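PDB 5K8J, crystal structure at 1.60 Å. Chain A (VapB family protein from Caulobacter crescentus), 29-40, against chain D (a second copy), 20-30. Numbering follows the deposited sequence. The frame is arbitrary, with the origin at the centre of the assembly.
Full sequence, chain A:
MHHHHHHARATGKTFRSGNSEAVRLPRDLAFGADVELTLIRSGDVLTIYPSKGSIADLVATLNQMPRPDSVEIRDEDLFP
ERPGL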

# COMPACT_ATOMS: atom_id res chain seq x y z
N LEU A 29 9.47 -11.67 0.55
CA LEU A 29 10.27 -11.13 1.64
C LEU A 29 11.35 -12.11 2.09
O LEU A 29 12.21 -11.73 2.88
CB LEU A 29 9.38 -10.79 2.85
CG LEU A 29 8.36 -9.64 2.75
CD1 LEU A 29 7.11 -9.99 1.94
CD2 LEU A 29 7.96 -9.23 4.13
N ALA A 30 11.32 -13.35 1.60
CA ALA A 30 12.12 -14.42 2.17
C ALA A 30 13.58 -14.30 1.74
O ALA A 30 13.90 -13.74 0.69
CB ALA A 30 11.57 -15.78 1.76
N PHE A 31 14.46 -14.82 2.58
CA PHE A 31 15.88 -14.90 2.29
C PHE A 31 16.20 -16.28 1.75
O PHE A 31 15.46 -17.24 1.98
CB PHE A 31 16.73 -14.64 3.54
CG PHE A 31 16.66 -13.24 4.06
CD1 PHE A 31 15.74 -12.90 5.05
CD2 PHE A 31 17.52 -12.26 3.58
CE1 PHE A 31 15.68 -11.59 5.53
CE2 PHE A 31 17.46 -10.95 4.06
CZ PHE A 31 16.53 -10.62 5.03
N GLY A 32 17.32 -16.39 1.05
CA GLY A 32 17.76 -17.72 0.64
C GLY A 32 17.90 -18.69 1.80
O GLY A 32 18.21 -18.28 2.92
N ALA A 33 17.71 -19.99 1.54
CA ALA A 33 17.74 -20.98 2.60
C ALA A 33 19.14 -21.24 3.16
O ALA A 33 19.26 -21.82 4.24
CB ALA A 33 17.15 -22.30 2.11
N ASP A 34 20.19 -20.86 2.44
CA ASP A 34 21.55 -21.02 2.95
C ASP A 34 22.14 -19.72 3.46
O ASP A 34 23.32 -19.68 3.81
CB ASP A 34 22.45 -21.60 1.85
CG ASP A 34 22.03 -23.00 1.44
OD1 ASP A 34 21.63 -23.79 2.32
OD2 ASP A 34 22.12 -23.31 0.23
N VAL A 35 21.34 -18.65 3.52
CA VAL A 35 21.83 -17.36 3.99
C VAL A 35 21.78 -17.36 5.52
O VAL A 35 20.70 -17.45 6.11
CB VAL A 35 21.00 -16.21 3.42
CG1 VAL A 35 21.60 -14.88 3.81
CG2 VAL A 35 20.90 -16.35 1.90
N GLU A 36 22.94 -17.26 6.14
CA GLU A 36 22.99 -16.97 7.57
C GLU A 36 22.46 -15.56 7.80
O GLU A 36 22.83 -14.63 7.08
CB GLU A 36 24.41 -17.11 8.10
CG GLU A 36 24.50 -16.98 9.61
CD GLU A 36 25.69 -17.71 10.17
OE1 GLU A 36 26.73 -17.77 9.47
OE2 GLU A 36 25.58 -18.24 11.29
N LEU A 37 21.58 -15.42 8.79
CA LEU A 37 20.94 -14.15 9.11
C LEU A 37 21.35 -13.71 10.50
O LEU A 37 21.58 -14.53 11.40
CB LEU A 37 19.41 -14.25 9.06
CG LEU A 37 18.85 -14.75 7.73
CD1 LEU A 37 17.36 -14.98 7.84
CD2 LEU A 37 19.14 -13.79 6.65
N THR A 38 21.43 -12.40 10.65
CA THR A 38 21.52 -11.74 11.94
C THR A 38 20.14 -11.19 12.29
O THR A 38 19.48 -10.57 11.45
CB THR A 38 22.56 -10.62 11.88
OG1 THR A 38 23.87 -11.20 11.77
CG2 THR A 38 22.50 -9.78 13.12
N LEU A 39 19.71 -11.44 13.52
CA LEU A 39 18.41 -11.03 14.04
C LEU A 39 18.66 -10.18 15.27
O LEU A 39 19.24 -10.65 16.24
CB LEU A 39 17.55 -12.24 14.41
CG LEU A 39 17.21 -13.20 13.27
CD1 LEU A 39 18.29 -14.24 13.10
CD2 LEU A 39 15.87 -13.88 13.59
N ILE A 40 18.20 -8.93 15.24
CA ILE A 40 18.44 -8.03 16.36
C ILE A 40 17.14 -7.36 16.75
O ILE A 40 16.47 -6.74 15.90
CB ILE A 40 19.49 -6.96 16.02
CG1 ILE A 40 20.77 -7.61 15.52
CG2 ILE A 40 19.79 -6.13 17.27
CD1 ILE A 40 21.84 -6.60 15.07
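Chain D, residues 20-30: SEAVRLPRDLA

Chain D lies along the chain A segment as an extended strand that begins at D:Glu21, followed by a turn that brings D:Leu29 back against its partner. The strand runs in the same general sense as the chain A strand that includes residues 37-40, the two N-to-C directions differing by 49° (signed crossing angle -49°). Their axes come no closer than 10.1 Å, too far apart for backbone pairing, so the contact is made largely by side chains; together the two stretches bury 359 Å².

Three residues, D:Glu21, A:Leu39 and D:Leu29, cover most of this surface. At the start of the strand, D:Glu21 points toward the loop of chain A with chi1 and chi2 both t, an extended side chain that carries its carboxylate to the backbone of A:Phe31. There the amide A:Phe31 N donates a hydrogen bond to D:Glu21 OE1 at 3.0 Å, while A:Phe31 O lies only 2.5 Å from D:Glu21 OE2. D:Glu21 OE1 also packs 3.1 Å from A:Ala30 CB. Just beyond, a type I turn from A:Gly32 to A:Val35, closed by A:Val35 N to A:Gly32 O at 3.2 Å, leads chain A away before its strand returns to the contact.

From here the interface is apolar. D:Val23, two residues after D:Glu21 and likewise directed toward chain A, sets its CG1 4.2 Å from A:Leu37 CD1. Farther along, A:Leu39 meets two leucines: its CD2 lies 3.7 Å from D:Leu25 CD2, and its CB 3.5 Å from D:Leu29 CD1. The D:Leu29 N to D:Pro26 O hydrogen bond, 2.8 Å long, braces the turn from which D:Leu29 reaches A:Leu39. Between D:Glu21 and D:Val23, D:Ala22 points away, as expected from the alternation of an extended strand.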

# COMPACT_ATOMS: atom_id res chain seq x y z
N SER D 20 6.68 -23.24 2.55
CA SER D 20 6.98 -21.83 2.70
C SER D 20 8.02 -21.63 3.78
O SER D 20 8.21 -22.47 4.67
CB SER D 20 5.71 -21.05 3.03
OG SER D 20 4.81 -21.07 1.94
N GLU D 21 8.71 -20.50 3.71
CA GLU D 21 9.84 -20.23 4.58
C GLU D 21 9.40 -19.57 5.87
O GLU D 21 8.39 -18.86 5.91
CB GLU D 21 10.84 -19.32 3.85
CG GLU D 21 12.15 -19.15 4.58
CD GLU D 21 13.15 -18.33 3.79
OE1 GLU D 21 13.24 -17.10 4.02
OE2 GLU D 21 13.85 -18.92 2.94
N ALA D 22 10.17 -19.79 6.93
CA ALA D 22 9.94 -19.17 8.23
C ALA D 22 11.27 -18.97 8.94
O ALA D 22 12.30 -19.52 8.53
CB ALA D 22 8.99 -20.01 9.10
N VAL D 23 11.25 -18.17 10.01
CA VAL D 23 12.40 -18.02 10.89
C VAL D 23 11.96 -18.29 12.31
O VAL D 23 10.87 -17.86 12.73
CB VAL D 23 13.06 -16.62 10.82
CG1 VAL D 23 13.75 -16.43 9.50
CG2 VAL D 23 12.05 -15.51 11.07
N ARG D 24 12.79 -19.02 13.05
CA ARG D 24 12.56 -19.24 14.47
C ARG D 24 13.08 -18.04 15.24
O ARG D 24 14.08 -17.43 14.86
CB ARG D 24 13.25 -20.50 14.99
CG ARG D 24 12.73 -21.80 14.41
CD ARG D 24 13.52 -22.99 14.96
NE ARG D 24 13.89 -23.91 13.89
CZ ARG D 24 13.09 -24.85 13.40
NH1 ARG D 24 13.52 -25.64 12.42
NH2 ARG D 24 11.87 -25.01 13.89
N LEU D 25 12.37 -17.68 16.29
CA LEU D 25 12.75 -16.55 17.12
C LEU D 25 12.98 -17.08 18.52
O LEU D 25 12.02 -17.52 19.18
CB LEU D 25 11.67 -15.47 17.12
CG LEU D 25 11.27 -14.92 15.75
CD1 LEU D 25 10.21 -13.86 15.91
CD2 LEU D 25 12.46 -14.36 14.98
N PRO D 26 14.21 -17.09 19.02
CA PRO D 26 14.43 -17.47 20.42
C PRO D 26 13.59 -16.62 21.37
O PRO D 26 13.11 -15.55 21.00
CB PRO D 26 15.93 -17.22 20.62
CG PRO D 26 16.51 -17.23 19.26
CD PRO D 26 15.46 -16.76 18.32
N ARG D 27 13.46 -17.07 22.62
CA ARG D 27 12.55 -16.41 23.56
C ARG D 27 12.87 -14.93 23.71
O ARG D 27 11.95 -14.10 23.80
CB ARG D 27 12.63 -17.12 24.91
CG ARG D 27 12.17 -16.29 26.14
CD ARG D 27 10.66 -15.97 26.15
NE ARG D 27 9.82 -17.15 25.99
CZ ARG D 27 8.55 -17.25 26.38
NH1 ARG D 27 7.88 -18.37 26.18
NH2 ARG D 27 7.94 -16.23 26.98
N ASP D 28 14.15 -14.57 23.76
CA ASP D 28 14.48 -13.16 23.94
C ASP D 28 14.27 -12.32 22.68
O ASP D 28 14.40 -11.09 22.76
CB ASP D 28 15.92 -12.99 24.44
CG ASP D 28 16.95 -13.54 23.47
OD1 ASP D 28 18.15 -13.60 23.84
OD2 ASP D 28 16.58 -13.92 22.33
N LEU D 29 13.96 -12.93 21.54
CA LEU D 29 13.57 -12.19 20.35
C LEU D 29 12.09 -12.32 20.02
O LEU D 29 11.59 -11.56 19.19
CB LEU D 29 14.37 -12.65 19.12
CG LEU D 29 15.89 -12.43 19.04
CD1 LEU D 29 16.41 -12.88 17.68
CD2 LEU D 29 16.27 -10.99 19.27
N ALA D 30 11.39 -13.26 20.64
CA ALA D 30 10.03 -13.57 20.23
C ALA D 30 9.07 -12.44 20.61
O ALA D 30 9.24 -11.75 21.62
CB ALA D 30 9.57 -14.87 20.89